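Local structure of protein argonaute (5G5S) at residues L315-N320 / L345-P350; N330-W335 / I488-L493. The protein is a DNA-guided endonuclease that uses short single-stranded DNA guides to bind and slice complementary target DNA, and may defend against invading genetic elements. One frame throughout, in Å; residues are numbered along the deposited sequence.

Interaction 1 of 2, residues L315-N320 / L345-P350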
ATOM      1  N   LEU A 315     -19.427   6.161  15.952  1.00 74.20           N
ATOM      2  CA  LEU A 315     -19.844   6.405  17.323  1.00 74.51           C
ATOM      3  C   LEU A 315     -18.700   7.021  18.108  1.00 77.39           C
ATOM      4  O   LEU A 315     -17.548   6.626  17.951  1.00 75.81           O
ATOM      5  CB  LEU A 315     -20.332   5.119  17.995  1.00 75.54           C
ATOM      6  CG  LEU A 315     -21.654   4.544  17.512  1.00 82.33           C
ATOM      7  CD1 LEU A 315     -21.857   3.154  18.069  1.00 83.41           C
ATOM      8  CD2 LEU A 315     -22.839   5.438  17.910  1.00 87.83           C
ATOM      9  N   VAL A 316     -19.029   7.997  18.940  1.00 76.28           N
ATOM     10  CA  VAL A 316     -18.138   8.748  19.828  1.00 75.94           C
ATOM     11  C   VAL A 316     -18.899   8.944  21.130  1.00 83.58           C
ATOM     12  O   VAL A 316     -20.115   8.733  21.151  1.00 85.52           O
ATOM     13  CB  VAL A 316     -17.730  10.122  19.227  1.00 78.87           C
ATOM     14  CG1 VAL A 316     -16.595   9.973  18.238  1.00 76.19           C
ATOM     15  CG2 VAL A 316     -18.915  10.841  18.586  1.00 80.11           C
ATOM     16  N   LYS A 317     -18.222   9.377  22.200  1.00 80.90           N
ATOM     17  CA  LYS A 317     -18.940   9.661  23.440  1.00 84.51           C
ATOM     18  C   LYS A 317     -19.312  11.147  23.482  1.00 90.84           C
ATOM     19  O   LYS A 317     -18.673  11.958  22.808  1.00 87.77           O
ATOM     20  CB  LYS A 317     -18.131   9.250  24.690  1.00 87.86           C
ATOM     21  CG  LYS A 317     -17.661   7.787  24.720  1.00 91.36           C
ATOM     22  CD  LYS A 317     -18.797   6.779  24.879  1.00 97.73           C
ATOM     23  CE  LYS A 317     -18.305   5.419  25.310  1.00107.92           C
ATOM     24  NZ  LYS A 317     -17.829   5.421  26.720  1.00120.94           N
ATOM     25  N   ASP A 318     -20.384  11.492  24.224  1.00 92.49           N
ATOM     26  CA  ASP A 318     -20.824  12.875  24.428  1.00 94.65           C
ATOM     27  C   ASP A 318     -20.231  13.358  25.759  1.00101.17           C
ATOM     28  O   ASP A 318     -19.428  12.639  26.350  1.00100.53           O
ATOM     29  CB  ASP A 318     -22.368  12.998  24.396  1.00 99.54           C
ATOM     30  CG  ASP A 318     -23.160  12.057  25.298  1.00115.92           C
ATOM     31  OD1 ASP A 318     -22.686  11.762  26.422  1.00119.13           O
ATOM     32  OD2 ASP A 318     -24.270  11.639  24.893  1.00122.53           O
ATOM     33  N   VAL A 319     -20.628  14.540  26.250  1.00101.53           N
ATOM     34  CA  VAL A 319     -20.087  15.048  27.514  1.00104.43           C
ATOM     35  C   VAL A 319     -20.429  14.186  28.771  1.00112.07           C
ATOM     36  O   VAL A 319     -19.702  14.239  29.767  1.00113.77           O
ATOM     37  CB  VAL A 319     -20.278  16.570  27.669  1.00110.44           C
ATOM     38  CG1 VAL A 319     -21.588  16.905  28.371  1.00114.68           C
ATOM     39  CG2 VAL A 319     -19.083  17.205  28.372  1.00111.43           C
ATOM     40  N   ASN A 320     -21.492  13.355  28.680  1.00109.42           N
ATOM     41  CA  ASN A 320     -21.944  12.437  29.734  1.00112.93           C
ATOM     42  C   ASN A 320     -21.445  10.997  29.477  1.00115.16           C
ATOM     43  O   ASN A 320     -21.929  10.046  30.106  1.00117.49           O
ATOM     44  CB  ASN A 320     -23.473  12.470  29.848  1.00117.46           C
ATOM     45  N   LEU A 345     -16.244  13.104  23.103  1.00 83.15           N
ATOM     46  CA  LEU A 345     -15.225  12.452  23.930  1.00 82.56           C
ATOM     47  C   LEU A 345     -14.815  11.053  23.420  1.00 84.46           C
ATOM     48  O   LEU A 345     -15.621  10.380  22.761  1.00 83.19           O
ATOM     49  CB  LEU A 345     -15.654  12.436  25.414  1.00 86.36           C
ATOM     50  CG  LEU A 345     -15.879  13.816  26.087  1.00 93.43           C
ATOM     51  CD1 LEU A 345     -16.502  13.656  27.440  1.00 97.31           C
ATOM     52  CD2 LEU A 345     -14.572  14.605  26.219  1.00 95.44           C
ATOM     53  N   PRO A 346     -13.552  10.612  23.664  1.00 80.26           N
ATOM     54  CA  PRO A 346     -13.113   9.313  23.133  1.00 77.34           C
ATOM     55  C   PRO A 346     -13.691   8.092  23.832  1.00 81.72           C
ATOM     56  O   PRO A 346     -14.015   8.152  25.014  1.00 85.27           O
ATOM     57  CB  PRO A 346     -11.596   9.371  23.298  1.00 78.35           C
ATOM     58  CG  PRO A 346     -11.388  10.230  24.476  1.00 85.71           C
ATOM     59  CD  PRO A 346     -12.447  11.286  24.381  1.00 83.13           C
ATOM     60  N   TYR A 347     -13.801   6.982  23.091  1.00 75.99           N
ATOM     61  CA  TYR A 347     -14.283   5.691  23.587  1.00 76.73           C
ATOM     62  C   TYR A 347     -13.310   5.065  24.575  1.00 81.14           C
ATOM     63  O   TYR A 347     -13.756   4.469  25.552  1.00 83.81           O
ATOM     64  CB  TYR A 347     -14.538   4.709  22.423  1.00 75.03           C
ATOM     65  CG  TYR A 347     -16.003   4.513  22.123  1.00 76.86           C
ATOM     66  CD1 TYR A 347     -16.718   5.458  21.391  1.00 78.29           C
ATOM     67  CD2 TYR A 347     -16.687   3.394  22.591  1.00 79.18           C
ATOM     68  CE1 TYR A 347     -18.080   5.299  21.139  1.00 80.74           C
ATOM     69  CE2 TYR A 347     -18.045   3.213  22.330  1.00 81.77           C
ATOM     70  CZ  TYR A 347     -18.738   4.171  21.605  1.00 88.64           C
ATOM     71  OH  TYR A 347     -20.071   3.998  21.329  1.00 89.74           O
ATOM     72  N   ASP A 348     -11.989   5.176  24.310  1.00 79.12           N
ATOM     73  CA  ASP A 348     -10.937   4.633  25.171  1.00 80.69           C
ATOM     74  C   ASP A 348      -9.597   5.331  24.959  1.00 82.31           C
ATOM     75  O   ASP A 348      -9.215   5.614  23.825  1.00 79.62           O
ATOM     76  CB  ASP A 348     -10.784   3.102  24.979  1.00 83.12           C
ATOM     77  CG  ASP A 348      -9.944   2.405  26.040  1.00100.59           C
ATOM     78  OD1 ASP A 348     -10.144   2.693  27.248  1.00106.34           O
ATOM     79  OD2 ASP A 348      -9.129   1.529  25.671  1.00105.19           O
ATOM     80  N   VAL A 349      -8.887   5.591  26.061  1.00 80.77           N
ATOM     81  CA  VAL A 349      -7.553   6.197  26.104  1.00 79.47           C
ATOM     82  C   VAL A 349      -6.632   5.143  26.776  1.00 86.29           C
ATOM     83  O   VAL A 349      -7.013   4.622  27.832  1.00 90.53           O
ATOM     84  CB  VAL A 349      -7.561   7.553  26.878  1.00 85.51           C
ATOM     85  CG1 VAL A 349      -6.155   8.141  27.000  1.00 84.73           C
ATOM     86  CG2 VAL A 349      -8.503   8.564  26.225  1.00 83.82           C
ATOM     87  N   PRO A 350      -5.454   4.779  26.196  1.00 80.09           N
ATOM     88  CA  PRO A 350      -4.604   3.761  26.848  1.00 81.94           C
ATOM     89  C   PRO A 350      -4.169   4.161  28.255  1.00 91.84           C
ATOM     90  O   PRO A 350      -3.961   5.349  28.504  1.00 92.08           O
ATOM     91  CB  PRO A 350      -3.403   3.634  25.903  1.00 80.02           C
ATOM     92  CG  PRO A 350      -3.881   4.169  24.603  1.00 80.28           C
ATOM     93  CD  PRO A 350      -4.838   5.261  24.943  1.00 76.85           C
TER
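K317 and L345 form one antiparallel hydrogen-bonded pair, with CA atoms 4.7 Å apart. K317 N donates to L345 O at 2.8 Å. L345 N donates to K317 O at 2.7 Å in a nearly straight bond (170°). No second bridge follows; beyond it the Y347 side chain packs against L315 and K317. Its ring lies beside residues 315 to 317. The K317 and Y347 side chains cross at about a right angle. K317 CE sits over the ring centre, 3.7 Å from the centroid, a CH-pi contact. K317 NZ is farther off, 5.0 Å from the same centroid and still over the face, so the cation-pi part is the longer one. The K317 chain turns at chi2 (-69°), which places CD by the ring atoms CE1 and CZ. V316 N lies at the ring edge, near its plane. L315 CB touches Y347 OH at 3.5 Å.

The strand 314-317 is the middle one of a small three-stranded antiparallel sheet, between 323-326 and 492-493. Y347 and D348 both face K489, which makes a classic beta bulge. Y347 also packs on I492 and P323.

The L345 side chain lies against D318 and V319, after the bridge. Its CD1 meets D318 O at 3.3 Å and also approaches V319 CA. The CB of V316 points away overall, and its side chain packs on F491, Y344 and I326. D318 OD1 accepts a bond from N322 N and a weak one from N320 N.

Interaction 2 of 2, residues N330-W335 / I488-L493; sequences NTLFTW and IKYFIL
Y490 meets L332 and F333 through side chains, and its ring carries most of the contact. F333 and Y490 reach toward each other tip to tip. Their rings form an offset edge-to-face pair, with the edge of F333 turned to the face of Y490. The centroids are 5.2 Å apart and the planes stand at 64°. F333 CZ comes within 3.6 Å of Y490 CE2. L332 and Y490 slide past each other in opposite directions. The CG of L332 is anti to the backbone N (chi1 -156°), and both methyls beyond it lie by the Y490 ring. L332 CD2 is 3.9 Å from Y490 CD1. This is the close part of the contact, and all five touching residues are buried.

The fit is looser around it. L332 CD2 reaches F491 CD1 at 4.2 Å, a single marginal touch. W335 CZ2 stands 4.1 Å from Y490 OH, which lies at the indole edge near its plane. That hydroxyl is satisfied by a hydrogen bond with Y344 O. W335 NE1 turns back to L332 O in a weak bond of 2.7 Å. On the more open side, T331 and T334 are partly exposed and N330 is exposed; they do not touch 488-493. T334 OG1 donates to T331 O at 2.8 Å.

The contact is hydrophobic packing of a loop against the end of the Mid region, near guide-binding residues. The side chain of F333 is about 9 Å from that of Q481, which interacts with guide DNA. F333 and Y490 both rest on M483 of helix 473-485, and N476 OD1 of this helix accepts a bond from F333 N. L332 and F491 also pack on V316 of strand 314-317, and F491 stacks with Y670.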
ATOM      1  N   ASN A 330     -15.043  15.357  10.363  1.00 72.55           N
ATOM      2  CA  ASN A 330     -14.874  16.776  10.032  1.00 73.84           C
ATOM      3  C   ASN A 330     -15.401  17.738  11.110  1.00 79.03           C
ATOM      4  O   ASN A 330     -15.127  18.942  11.045  1.00 79.33           O
ATOM      5  CB  ASN A 330     -15.459  17.098   8.644  1.00 74.98           C
ATOM      6  CG  ASN A 330     -16.965  16.953   8.488  1.00 93.99           C
ATOM      7  OD1 ASN A 330     -17.702  16.531   9.390  1.00 85.21           O
ATOM      8  ND2 ASN A 330     -17.459  17.318   7.318  1.00 89.47           N
ATOM      9  N   THR A 331     -16.144  17.189  12.099  1.00 76.06           N
ATOM     10  CA  THR A 331     -16.728  17.922  13.226  1.00 77.59           C
ATOM     11  C   THR A 331     -16.304  17.342  14.594  1.00 80.95           C
ATOM     12  O   THR A 331     -16.928  17.667  15.606  1.00 82.00           O
ATOM     13  CB  THR A 331     -18.264  17.993  13.108  1.00 85.62           C
ATOM     14  OG1 THR A 331     -18.795  16.668  13.114  1.00 84.32           O
ATOM     15  CG2 THR A 331     -18.741  18.787  11.885  1.00 84.50           C
ATOM     16  N   LEU A 332     -15.250  16.497  14.632  1.00 75.26           N
ATOM     17  CA  LEU A 332     -14.787  15.891  15.884  1.00 74.43           C
ATOM     18  C   LEU A 332     -14.240  16.912  16.895  1.00 79.41           C
ATOM     19  O   LEU A 332     -14.489  16.778  18.097  1.00 78.74           O
ATOM     20  CB  LEU A 332     -13.756  14.785  15.601  1.00 71.99           C
ATOM     21  CG  LEU A 332     -13.579  13.694  16.661  1.00 75.57           C
ATOM     22  CD1 LEU A 332     -14.828  12.863  16.811  1.00 75.84           C
ATOM     23  CD2 LEU A 332     -12.456  12.766  16.279  1.00 75.63           C
ATOM     24  N   PHE A 333     -13.505  17.927  16.397  1.00 77.21           N
ATOM     25  CA  PHE A 333     -12.894  18.979  17.214  1.00 78.70           C
ATOM     26  C   PHE A 333     -13.353  20.379  16.803  1.00 85.60           C
ATOM     27  O   PHE A 333     -12.593  21.339  16.932  1.00 87.42           O
ATOM     28  CB  PHE A 333     -11.358  18.866  17.201  1.00 78.91           C
ATOM     29  CG  PHE A 333     -10.818  17.564  17.744  1.00 78.23           C
ATOM     30  CD1 PHE A 333     -10.567  17.408  19.102  1.00 81.96           C
ATOM     31  CD2 PHE A 333     -10.542  16.499  16.893  1.00 76.86           C
ATOM     32  CE1 PHE A 333     -10.057  16.205  19.601  1.00 81.24           C
ATOM     33  CE2 PHE A 333     -10.036  15.298  17.393  1.00 78.16           C
ATOM     34  CZ  PHE A 333      -9.797  15.159  18.743  1.00 77.31           C
ATOM     35  N   THR A 334     -14.600  20.505  16.329  1.00 83.29           N
ATOM     36  CA  THR A 334     -15.168  21.801  15.953  1.00 86.98           C
ATOM     37  C   THR A 334     -15.419  22.683  17.194  1.00 93.75           C
ATOM     38  O   THR A 334     -15.394  23.912  17.092  1.00 94.62           O
ATOM     39  CB  THR A 334     -16.361  21.632  15.012  1.00103.70           C
ATOM     40  OG1 THR A 334     -17.075  20.449  15.379  1.00106.41           O
ATOM     41  CG2 THR A 334     -15.931  21.538  13.548  1.00102.48           C
ATOM     42  N   TRP A 335     -15.567  22.032  18.374  1.00 91.48           N
ATOM     43  CA  TRP A 335     -15.748  22.632  19.695  1.00 94.64           C
ATOM     44  C   TRP A 335     -14.494  23.373  20.200  1.00101.09           C
ATOM     45  O   TRP A 335     -14.562  24.076  21.214  1.00104.93           O
ATOM     46  CB  TRP A 335     -16.240  21.589  20.716  1.00 93.54           C
ATOM     47  CG  TRP A 335     -15.424  20.331  20.755  1.00 91.96           C
ATOM     48  CD1 TRP A 335     -15.656  19.181  20.055  1.00 92.24           C
ATOM     49  CD2 TRP A 335     -14.243  20.099  21.530  1.00 91.86           C
ATOM     50  NE1 TRP A 335     -14.693  18.243  20.352  1.00 89.88           N
ATOM     51  CE2 TRP A 335     -13.810  18.780  21.252  1.00 92.98           C
ATOM     52  CE3 TRP A 335     -13.502  20.879  22.437  1.00 95.72           C
ATOM     53  CZ2 TRP A 335     -12.671  18.223  21.851  1.00 91.66           C
ATOM     54  CZ3 TRP A 335     -12.373  20.328  23.023  1.00 96.71           C
ATOM     55  CH2 TRP A 335     -11.963  19.019  22.726  1.00 94.42           C
ATOM     56  N   ILE A 488      -5.185   6.699  20.922  1.00 65.22           N
ATOM     57  CA  ILE A 488      -6.489   7.034  21.492  1.00 67.27           C
ATOM     58  C   ILE A 488      -7.596   6.534  20.559  1.00 68.75           C
ATOM     59  O   ILE A 488      -7.630   6.901  19.388  1.00 67.25           O
ATOM     60  CB  ILE A 488      -6.601   8.550  21.867  1.00 70.98           C
ATOM     61  CG1 ILE A 488      -5.608   8.894  23.001  1.00 73.02           C
ATOM     62  CG2 ILE A 488      -8.040   8.928  22.267  1.00 73.92           C
ATOM     63  CD1 ILE A 488      -5.250  10.378  23.188  1.00 74.26           C
ATOM     64  N   LYS A 489      -8.481   5.680  21.088  1.00 65.21           N
ATOM     65  CA  LYS A 489      -9.615   5.103  20.364  1.00 63.40           C
ATOM     66  C   LYS A 489     -10.739   6.118  20.449  1.00 67.21           C
ATOM     67  O   LYS A 489     -11.621   5.996  21.294  1.00 69.08           O
ATOM     68  CB  LYS A 489     -10.043   3.761  21.006  1.00 66.94           C
ATOM     69  CG  LYS A 489      -9.198   2.581  20.597  1.00 72.11           C
ATOM     70  CD  LYS A 489      -7.946   2.432  21.422  1.00 78.87           C
ATOM     71  CE  LYS A 489      -6.840   1.843  20.590  1.00 73.97           C
ATOM     72  NZ  LYS A 489      -5.598   1.766  21.382  1.00 84.24           N
ATOM     73  N   TYR A 490     -10.674   7.155  19.613  1.00 63.17           N
ATOM     74  CA  TYR A 490     -11.663   8.229  19.656  1.00 65.23           C
ATOM     75  C   TYR A 490     -13.059   7.817  19.176  1.00 72.85           C
ATOM     76  O   TYR A 490     -14.034   7.941  19.924  1.00 75.90           O
ATOM     77  CB  TYR A 490     -11.158   9.495  18.949  1.00 63.57           C
ATOM     78  CG  TYR A 490     -11.483  10.749  19.720  1.00 66.87           C
ATOM     79  CD1 TYR A 490     -12.792  11.220  19.805  1.00 71.14           C
ATOM     80  CD2 TYR A 490     -10.493  11.446  20.402  1.00 67.76           C
ATOM     81  CE1 TYR A 490     -13.102  12.363  20.537  1.00 74.46           C
ATOM     82  CE2 TYR A 490     -10.787  12.602  21.119  1.00 71.14           C
ATOM     83  CZ  TYR A 490     -12.096  13.053  21.192  1.00 79.43           C
ATOM     84  OH  TYR A 490     -12.397  14.177  21.917  1.00 81.03           O
ATOM     85  N   PHE A 491     -13.142   7.302  17.955  1.00 67.70           N
ATOM     86  CA  PHE A 491     -14.402   6.892  17.345  1.00 68.78           C
ATOM     87  C   PHE A 491     -14.395   5.411  16.991  1.00 72.19           C
ATOM     88  O   PHE A 491     -13.333   4.841  16.737  1.00 70.72           O
ATOM     89  CB  PHE A 491     -14.718   7.763  16.105  1.00 69.39           C
ATOM     90  CG  PHE A 491     -13.627   7.811  15.062  1.00 67.38           C
ATOM     91  CD1 PHE A 491     -12.606   8.751  15.142  1.00 69.38           C
ATOM     92  CD2 PHE A 491     -13.628   6.924  13.991  1.00 67.69           C
ATOM     93  CE1 PHE A 491     -11.577   8.772  14.192  1.00 68.35           C
ATOM     94  CE2 PHE A 491     -12.607   6.954  13.035  1.00 68.07           C
ATOM     95  CZ  PHE A 491     -11.582   7.868  13.148  1.00 65.41           C
ATOM     96  N   ILE A 492     -15.577   4.783  17.010  1.00 70.35           N
ATOM     97  CA  ILE A 492     -15.754   3.373  16.650  1.00 69.92           C
ATOM     98  C   ILE A 492     -16.813   3.261  15.538  1.00 75.52           C
ATOM     99  O   ILE A 492     -17.391   4.276  15.139  1.00 73.58           O
ATOM    100  CB  ILE A 492     -16.037   2.449  17.882  1.00 74.84           C
ATOM    101  CG1 ILE A 492     -17.379   2.777  18.566  1.00 78.11           C
ATOM    102  CG2 ILE A 492     -14.874   2.457  18.882  1.00 74.22           C
ATOM    103  CD1 ILE A 492     -18.261   1.611  18.785  1.00 78.42           C
ATOM    104  N   LEU A 493     -17.049   2.038  15.033  1.00 76.29           N
ATOM    105  CA  LEU A 493     -18.057   1.785  14.004  1.00 78.96           C
ATOM    106  C   LEU A 493     -19.419   1.604  14.644  1.00 92.30           C
ATOM    107  O   LEU A 493     -19.515   0.941  15.679  1.00 94.80           O
ATOM    108  CB  LEU A 493     -17.702   0.542  13.182  1.00 78.06           C
ATOM    109  CG  LEU A 493     -16.569   0.690  12.169  1.00 79.30           C
ATOM    110  CD1 LEU A 493     -16.101  -0.663  11.687  1.00 78.10           C
ATOM    111  CD2 LEU A 493     -16.997   1.549  10.979  1.00 83.23           C
TER

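Overall arrangement
The centres of interactions 1 and 2 lie about 8 Å apart, and the two contacts touch. Their segments alternate along the chain: 315-320, 330-335, 345-350, then 488-493 after a long gap. Strands 314-317 and 492-493 are neighbours in one antiparallel sheet, joined by the probable hydrogen bond from I492 N to L315 O. A second probable bond links K489 N to D348 O. Together they tie the chain leading into the Mid region (348-490) to the chain leaving it. Interaction 1 is a surface contact and interaction 2 a buried one, next to helix 473-485. The two ends of the Mid region, which binds the guide 5' end, thus appear to come together here.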